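Local coordinates for protein FACT complex subunit (Chaetomium thermophilum var. thermophilum, PDB 4KHB) that forms, as the PH-like Spt16D domain, a heterodimer with Pob3N within FACT, a histone chaperone that probably reorganizes nucleosomes in transcription, replication and DNA repair, at residues K32-I36 against P46-N50; V37-M41 against S95-R99. One frame throughout, in Å; residues are numbered along the deposited sequence.

Overall arrangement
Both contacts are buried and both use strand 35-40, but they hold it in different ways. Contact 1 lies within one sheet: its residues pair strand 35-40 with strand 43-48 through backbone hydrogen bonds, and around Asn-33 and Asn-34 it reaches a partly exposed, more polar border. Contact 2, about 14 Å away between centres, joins that same strand to the other sheet, at strand 91-100, mainly by side-chain packing and without a hydrogen bond. The two meet where Phe-47 CD2 touches Leu-38 CD1 at 3.5 Å, which links the hairpin to the apolar core between the sheets. The Pob3N chain reaches residues of both contacts.

Contact 1. Residues K32-I36 against P46-N50; sequences KNNTI and PFHIN
Ile-36 and Phe-47 form the tight centre of this contact, an antiparallel hydrogen-bonded pair. Phe-47 N bonds to Ile-36 O at 2.7 Å, while Ile-36 N returns a bond of 3.0 Å to Phe-47 O. Pro-46 CA adds a weaker C-H contact to the same Ile-36 O, beside its N-H bond. The neighbouring non-hydrogen-bonded pair is Thr-35 with His-48. With Thr-35 CG2 anti to the backbone N (OG1 at chi1 -59°), the methyl group lies 3.6 Å from Phe-47 O and also reaches Pro-46 CB, while OG1 is turned to Asn-33 O and Ser-11 OG. These pairs belong to the beta hairpin of strands 35-40 and 43-48 in the PH-like domain; on its other edge, strand 35-40 begins with a G1 beta bulge in which Asn-34 and Thr-35 both face Asp-30. Past the paired residues, Asn-34 O takes the N-H of Ile-49 at 2.9 Å and sits 3.5 Å above the middle of the His-48 imidazole. That ring is kept from turning by Asn-50 N, which donates to ND1 in the ring plane at 3.1 Å, and it also meets the ring of Phe-9. Toward solvent the bonding, not the packing, thins out: the amide of the partly exposed Asn-34 lies close against Ile-49, OD1 at 3.2 Å from the methyl CG2, but makes no side-chain hydrogen bond across the contact, next to Leu-116 of helix 103-121. Asn-33 turns its own amide away, to Asp-30.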
ATOM      1  N   LYS A  32      15.612 -13.870  -5.070  1.00 28.98           N
ATOM      2  CA  LYS A  32      16.465 -13.497  -6.177  1.00 25.38           C
ATOM      3  C   LYS A  32      16.993 -12.081  -6.069  1.00 26.00           C
ATOM      4  O   LYS A  32      18.153 -11.802  -6.385  1.00 20.48           O
ATOM      5  CB  LYS A  32      15.676 -13.609  -7.481  1.00 31.24           C
ATOM      6  CG  LYS A  32      16.117 -14.721  -8.406  1.00 26.96           C
ATOM      7  CD  LYS A  32      17.612 -14.780  -8.538  1.00 40.17           C
ATOM      8  CE  LYS A  32      18.178 -15.792  -7.568  1.00 47.60           C
ATOM      9  NZ  LYS A  32      19.195 -16.620  -8.156  1.00 45.32           N
ATOM     10  N   ASN A  33      16.131 -11.194  -5.600  1.00 20.96           N
ATOM     11  CA  ASN A  33      16.455  -9.787  -5.513  1.00 19.96           C
ATOM     12  C   ASN A  33      16.652  -9.344  -4.065  1.00 18.73           C
ATOM     13  O   ASN A  33      16.670  -8.146  -3.776  1.00 20.38           O
ATOM     14  CB  ASN A  33      15.366  -8.976  -6.219  1.00 22.57           C
ATOM     15  CG  ASN A  33      15.344  -9.221  -7.723  1.00 25.01           C
ATOM     16  OD1 ASN A  33      16.338  -9.001  -8.417  1.00 21.67           O
ATOM     17  ND2 ASN A  33      14.217  -9.715  -8.224  1.00 18.66           N
ATOM     18  N   ASN A  34      16.792 -10.321  -3.165  1.00 16.33           N
ATOM     19  CA  ASN A  34      17.000 -10.054  -1.741  1.00 18.49           C
ATOM     20  C   ASN A  34      15.895  -9.176  -1.188  1.00 17.40           C
ATOM     21  O   ASN A  34      16.157  -8.215  -0.464  1.00 15.00           O
ATOM     22  CB  ASN A  34      18.368  -9.407  -1.476  1.00 19.93           C
ATOM     23  CG  ASN A  34      19.272 -10.275  -0.612  1.00 17.80           C
ATOM     24  OD1 ASN A  34      18.798 -11.109   0.161  1.00 25.03           O
ATOM     25  ND2 ASN A  34      20.576 -10.061  -0.719  1.00 27.34           N
ATOM     26  N   THR A  35      14.655  -9.512  -1.529  1.00 15.39           N
ATOM     27  CA  THR A  35      13.543  -8.614  -1.266  1.00 16.93           C
ATOM     28  C   THR A  35      12.281  -9.400  -0.919  1.00 17.26           C
ATOM     29  O   THR A  35      12.032 -10.478  -1.469  1.00 17.65           O
ATOM     30  CB  THR A  35      13.266  -7.725  -2.506  1.00 16.80           C
ATOM     31  OG1 THR A  35      14.437  -6.965  -2.833  1.00 21.20           O
ATOM     32  CG2 THR A  35      12.098  -6.781  -2.262  1.00 16.29           C
ATOM     33  N   ILE A  36      11.498  -8.857   0.009  1.00 11.20           N
ATOM     34  CA  ILE A  36      10.149  -9.339   0.266  1.00 16.52           C
ATOM     35  C   ILE A  36       9.166  -8.276  -0.219  1.00 16.74           C
ATOM     36  O   ILE A  36       9.467  -7.079  -0.185  1.00 15.42           O
ATOM     37  CB  ILE A  36       9.917  -9.679   1.760  1.00 13.48           C
ATOM     38  CG1 ILE A  36       9.770  -8.408   2.601  1.00 13.11           C
ATOM     39  CG2 ILE A  36      11.060 -10.529   2.294  1.00 15.92           C
ATOM     40  CD1 ILE A  36       9.336  -8.670   4.038  1.00 16.12           C
ATOM     41  N   PRO A  46       7.772  -3.384  -1.879  1.00  9.52           N
ATOM     42  CA  PRO A  46       9.051  -4.072  -1.676  1.00 10.95           C
ATOM     43  C   PRO A  46       9.760  -3.602  -0.415  1.00 11.50           C
ATOM     44  O   PRO A  46       9.749  -2.407  -0.119  1.00  7.85           O
ATOM     45  CB  PRO A  46       9.877  -3.663  -2.909  1.00  7.11           C
ATOM     46  CG  PRO A  46       8.903  -3.032  -3.865  1.00  9.10           C
ATOM     47  CD  PRO A  46       7.824  -2.450  -3.017  1.00  8.62           C
ATOM     48  N   PHE A  47      10.363  -4.534   0.315  1.00  9.70           N
ATOM     49  CA  PHE A  47      11.268  -4.193   1.404  1.00 12.07           C
ATOM     50  C   PHE A  47      12.517  -5.057   1.287  1.00 10.53           C
ATOM     51  O   PHE A  47      12.437  -6.288   1.278  1.00 10.81           O
ATOM     52  CB  PHE A  47      10.591  -4.391   2.762  1.00  9.95           C
ATOM     53  CG  PHE A  47       9.539  -3.362   3.075  1.00 13.27           C
ATOM     54  CD1 PHE A  47       9.895  -2.128   3.606  1.00 10.86           C
ATOM     55  CD2 PHE A  47       8.196  -3.625   2.841  1.00 10.32           C
ATOM     56  CE1 PHE A  47       8.929  -1.173   3.900  1.00 10.99           C
ATOM     57  CE2 PHE A  47       7.225  -2.676   3.133  1.00  7.83           C
ATOM     58  CZ  PHE A  47       7.594  -1.449   3.661  1.00  9.77           C
ATOM     59  N   HIS A  48      13.671  -4.408   1.187  1.00 13.86           N
ATOM     60  CA  HIS A  48      14.931  -5.119   1.008  1.00 13.67           C
ATOM     61  C   HIS A  48      15.325  -5.818   2.302  1.00 13.37           C
ATOM     62  O   HIS A  48      14.972  -5.361   3.389  1.00  9.04           O
ATOM     63  CB  HIS A  48      16.022  -4.146   0.566  1.00 12.17           C
ATOM     64  CG  HIS A  48      17.231  -4.812  -0.014  1.00 15.58           C
ATOM     65  ND1 HIS A  48      18.223  -5.366   0.766  1.00 14.63           N
ATOM     66  CD2 HIS A  48      17.611  -5.004  -1.299  1.00 12.95           C
ATOM     67  CE1 HIS A  48      19.161  -5.874  -0.015  1.00 17.10           C
ATOM     68  NE2 HIS A  48      18.813  -5.668  -1.272  1.00 14.11           N
ATOM     69  N   ILE A  49      16.048  -6.928   2.182  1.00 16.39           N
ATOM     70  CA  ILE A  49      16.423  -7.724   3.347  1.00 12.47           C
ATOM     71  C   ILE A  49      17.366  -6.982   4.301  1.00 15.05           C
ATOM     72  O   ILE A  49      17.365  -7.235   5.509  1.00 21.03           O
ATOM     73  CB  ILE A  49      17.048  -9.075   2.927  1.00 21.54           C
ATOM     74  CG1 ILE A  49      17.117 -10.036   4.114  1.00 23.48           C
ATOM     75  CG2 ILE A  49      18.431  -8.865   2.347  1.00 24.95           C
ATOM     76  CD1 ILE A  49      15.767 -10.505   4.597  1.00 24.87           C
ATOM     77  N   ASN A  50      18.152  -6.053   3.758  1.00 11.78           N
ATOM     78  CA  ASN A  50      19.094  -5.270   4.556  1.00 15.93           C
ATOM     79  C   ASN A  50      18.389  -4.262   5.460  1.00 15.60           C
ATOM     80  O   ASN A  50      19.026  -3.557   6.248  1.00 20.38           O
ATOM     81  CB  ASN A  50      20.089  -4.550   3.640  1.00 15.50           C
ATOM     82  CG  ASN A  50      21.023  -5.506   2.924  1.00 18.42           C
ATOM     83  OD1 ASN A  50      21.075  -6.695   3.236  1.00 28.09           O
ATOM     84  ND2 ASN A  50      21.770  -4.987   1.957  1.00 21.87           N
TER

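Contact 2. Residues V37-M41 against S95-R99; sequences VLPIM and SLTFR
Strands 37-40 and 95-99, which meet through Leu-38, Leu-96 and Phe-98, cross at 75° with their axes 9.9 Å apart at closest approach, a spacing bridged mainly by side chains and by no hydrogen bond. From strand 95-99 the alternate residues Leu-96 and Phe-98 point at the partner. Both methyls of Leu-96 straddle Leu-38 CD1, with Leu-96 CD1 the nearer at 3.5 Å and the two leucines slanting across each other; CD2 also approaches Ile-40 CD1 at 4.2 Å. Leu-38 CG stands anti to its own carbonyl carbon (chi1 -50°) and the chain is extended beyond it, which carries CD1 forward into the fork of Leu-96. Leu-38 CB meets the ring of Phe-98. The ring comes in with its outer end, CZ lying 4.0 Å from Leu-38 CB and equally far from Pro-39 CD. At the ring edge, near the ring plane, Pro-39 O comes within 3.6 Å of CE2, so a backbone carbonyl faces the slightly positive rim of the aromatic ring. Phe-98 also packs on Ile-27. Losing this ring to an alanine would probably open a gap between the strands and deprive Leu-38 CB and the Pro-39 ring of their apolar cover. Residues 95-99 pair with an antiparallel strand of the Pob3N chain, which extends their sheet across the interface, and Thr-97 packs on Val-179 of that chain. Leu-38 pairs through its backbone with Val-45 in its own sheet. Two nearly orthogonal antiparallel sheets, with a C-terminal helix (here 103-121) completing the core, characterise the PH-like fold.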
ATOM      1  N   VAL A  37       8.000  -8.711  -0.686  1.00 13.35           N
ATOM      2  CA  VAL A  37       6.993  -7.793  -1.208  1.00 13.78           C
ATOM      3  C   VAL A  37       5.716  -7.905  -0.393  1.00 16.58           C
ATOM      4  O   VAL A  37       5.071  -8.953  -0.373  1.00 17.14           O
ATOM      5  CB  VAL A  37       6.680  -8.063  -2.696  1.00 15.80           C
ATOM      6  CG1 VAL A  37       5.675  -7.045  -3.213  1.00 11.18           C
ATOM      7  CG2 VAL A  37       7.949  -8.033  -3.527  1.00  9.50           C
ATOM      8  N   LEU A  38       5.357  -6.820   0.285  1.00 10.24           N
ATOM      9  CA  LEU A  38       4.219  -6.841   1.188  1.00 11.55           C
ATOM     10  C   LEU A  38       3.024  -6.107   0.589  1.00 13.48           C
ATOM     11  O   LEU A  38       3.166  -5.011   0.044  1.00 10.51           O
ATOM     12  CB  LEU A  38       4.608  -6.241   2.541  1.00  8.15           C
ATOM     13  CG  LEU A  38       5.894  -6.842   3.114  1.00 16.41           C
ATOM     14  CD1 LEU A  38       6.324  -6.166   4.402  1.00 10.16           C
ATOM     15  CD2 LEU A  38       5.715  -8.334   3.330  1.00 15.57           C
ATOM     16  N   PRO A  39       1.838  -6.719   0.692  1.00 13.91           N
ATOM     17  CA  PRO A  39       0.609  -6.143   0.140  1.00 13.87           C
ATOM     18  C   PRO A  39       0.009  -5.102   1.080  1.00 12.18           C
ATOM     19  O   PRO A  39      -0.504  -5.448   2.146  1.00 12.22           O
ATOM     20  CB  PRO A  39      -0.314  -7.359   0.020  1.00 16.71           C
ATOM     21  CG  PRO A  39       0.143  -8.284   1.110  1.00 14.10           C
ATOM     22  CD  PRO A  39       1.628  -8.073   1.243  1.00 17.12           C
ATOM     23  N   ILE A  40       0.088  -3.835   0.689  1.00 13.28           N
ATOM     24  CA  ILE A  40      -0.440  -2.758   1.516  1.00 12.02           C
ATOM     25  C   ILE A  40      -1.463  -1.922   0.755  1.00 10.52           C
ATOM     26  O   ILE A  40      -1.110  -1.145  -0.139  1.00 12.66           O
ATOM     27  CB  ILE A  40       0.691  -1.845   2.045  1.00 10.49           C
ATOM     28  CG1 ILE A  40       1.724  -2.672   2.816  1.00 10.78           C
ATOM     29  CG2 ILE A  40       0.131  -0.748   2.940  1.00  6.61           C
ATOM     30  CD1 ILE A  40       2.942  -1.886   3.273  1.00  7.18           C
ATOM     31  N   MET A  41      -2.731  -2.097   1.123  1.00 12.34           N
ATOM     32  CA  MET A  41      -3.845  -1.336   0.557  1.00 10.97           C
ATOM     33  C   MET A  41      -3.929  -1.435  -0.963  1.00 15.93           C
ATOM     34  O   MET A  41      -4.190  -0.444  -1.650  1.00 14.47           O
ATOM     35  CB  MET A  41      -3.777   0.126   1.006  1.00  9.35           C
ATOM     36  CG  MET A  41      -3.908   0.291   2.514  1.00 11.97           C
ATOM     37  SD  MET A  41      -5.543  -0.170   3.122  1.00 18.97           S
ATOM     38  CE  MET A  41      -5.182  -0.602   4.828  1.00  5.29           C
ATOM     39  N   SER A  95       7.835  -1.680  12.259  1.00 11.80           N
ATOM     40  CA  SER A  95       7.264  -3.014  12.113  1.00 14.97           C
ATOM     41  C   SER A  95       5.877  -2.985  11.478  1.00 13.98           C
ATOM     42  O   SER A  95       5.207  -1.949  11.467  1.00 16.27           O
ATOM     43  CB  SER A  95       7.184  -3.713  13.472  1.00 17.72           C
ATOM     44  OG  SER A  95       6.205  -3.105  14.299  1.00 22.64           O
ATOM     45  N   LEU A  96       5.464  -4.131  10.945  1.00 14.17           N
ATOM     46  CA  LEU A  96       4.085  -4.337  10.511  1.00 20.87           C
ATOM     47  C   LEU A  96       3.657  -5.778  10.782  1.00 20.46           C
ATOM     48  O   LEU A  96       4.484  -6.696  10.758  1.00 16.85           O
ATOM     49  CB  LEU A  96       3.887  -3.953   9.041  1.00 21.44           C
ATOM     50  CG  LEU A  96       4.974  -4.247   8.011  1.00 24.48           C
ATOM     51  CD1 LEU A  96       4.952  -5.708   7.625  1.00 25.70           C
ATOM     52  CD2 LEU A  96       4.794  -3.358   6.790  1.00 16.27           C
ATOM     53  N   THR A  97       2.366  -5.974  11.031  1.00 19.58           N
ATOM     54  CA  THR A  97       1.845  -7.296  11.364  1.00 18.87           C
ATOM     55  C   THR A  97       0.717  -7.722  10.428  1.00 14.98           C
ATOM     56  O   THR A  97      -0.211  -6.953  10.160  1.00 15.23           O
ATOM     57  CB  THR A  97       1.358  -7.355  12.837  1.00 21.27           C
ATOM     58  OG1 THR A  97       2.478  -7.237  13.724  1.00 18.40           O
ATOM     59  CG2 THR A  97       0.633  -8.664  13.125  1.00 17.30           C
ATOM     60  N   PHE A  98       0.814  -8.945   9.919  1.00 16.95           N
ATOM     61  CA  PHE A  98      -0.249  -9.528   9.112  1.00 22.33           C
ATOM     62  C   PHE A  98      -0.871 -10.694   9.861  1.00 21.07           C
ATOM     63  O   PHE A  98      -0.253 -11.262  10.768  1.00 20.38           O
ATOM     64  CB  PHE A  98       0.278 -10.028   7.763  1.00 19.34           C
ATOM     65  CG  PHE A  98       0.752  -8.943   6.842  1.00 13.03           C
ATOM     66  CD1 PHE A  98       2.076  -8.532   6.846  1.00 12.05           C
ATOM     67  CD2 PHE A  98      -0.129  -8.354   5.944  1.00 19.69           C
ATOM     68  CE1 PHE A  98       2.509  -7.541   5.984  1.00 13.25           C
ATOM     69  CE2 PHE A  98       0.296  -7.361   5.080  1.00 12.15           C
ATOM     70  CZ  PHE A  98       1.619  -6.953   5.100  1.00 13.27           C
ATOM     71  N   ARG A  99      -2.096 -11.045   9.484  1.00 22.75           N
ATOM     72  CA  ARG A  99      -2.753 -12.218  10.042  1.00 18.28           C
ATOM     73  C   ARG A  99      -3.323 -13.083   8.923  1.00 26.99           C
ATOM     74  O   ARG A  99      -3.766 -12.568   7.890  1.00 21.20           O
ATOM     75  CB  ARG A  99      -3.844 -11.831  11.049  1.00 19.69           C
ATOM     76  CG  ARG A  99      -5.140 -11.350  10.418  1.00 23.68           C
ATOM     77  CD  ARG A  99      -6.254 -11.252  11.445  1.00 20.46           C
ATOM     78  NE  ARG A  99      -7.560 -11.147  10.801  1.00 27.07           N
ATOM     79  CZ  ARG A  99      -8.715 -11.122  11.455  1.00 30.75           C
ATOM     80  NH1 ARG A  99      -8.736 -11.192  12.779  1.00 32.67           N
ATOM     81  NH2 ARG A  99      -9.853 -11.033  10.782  1.00 29.57           N
TER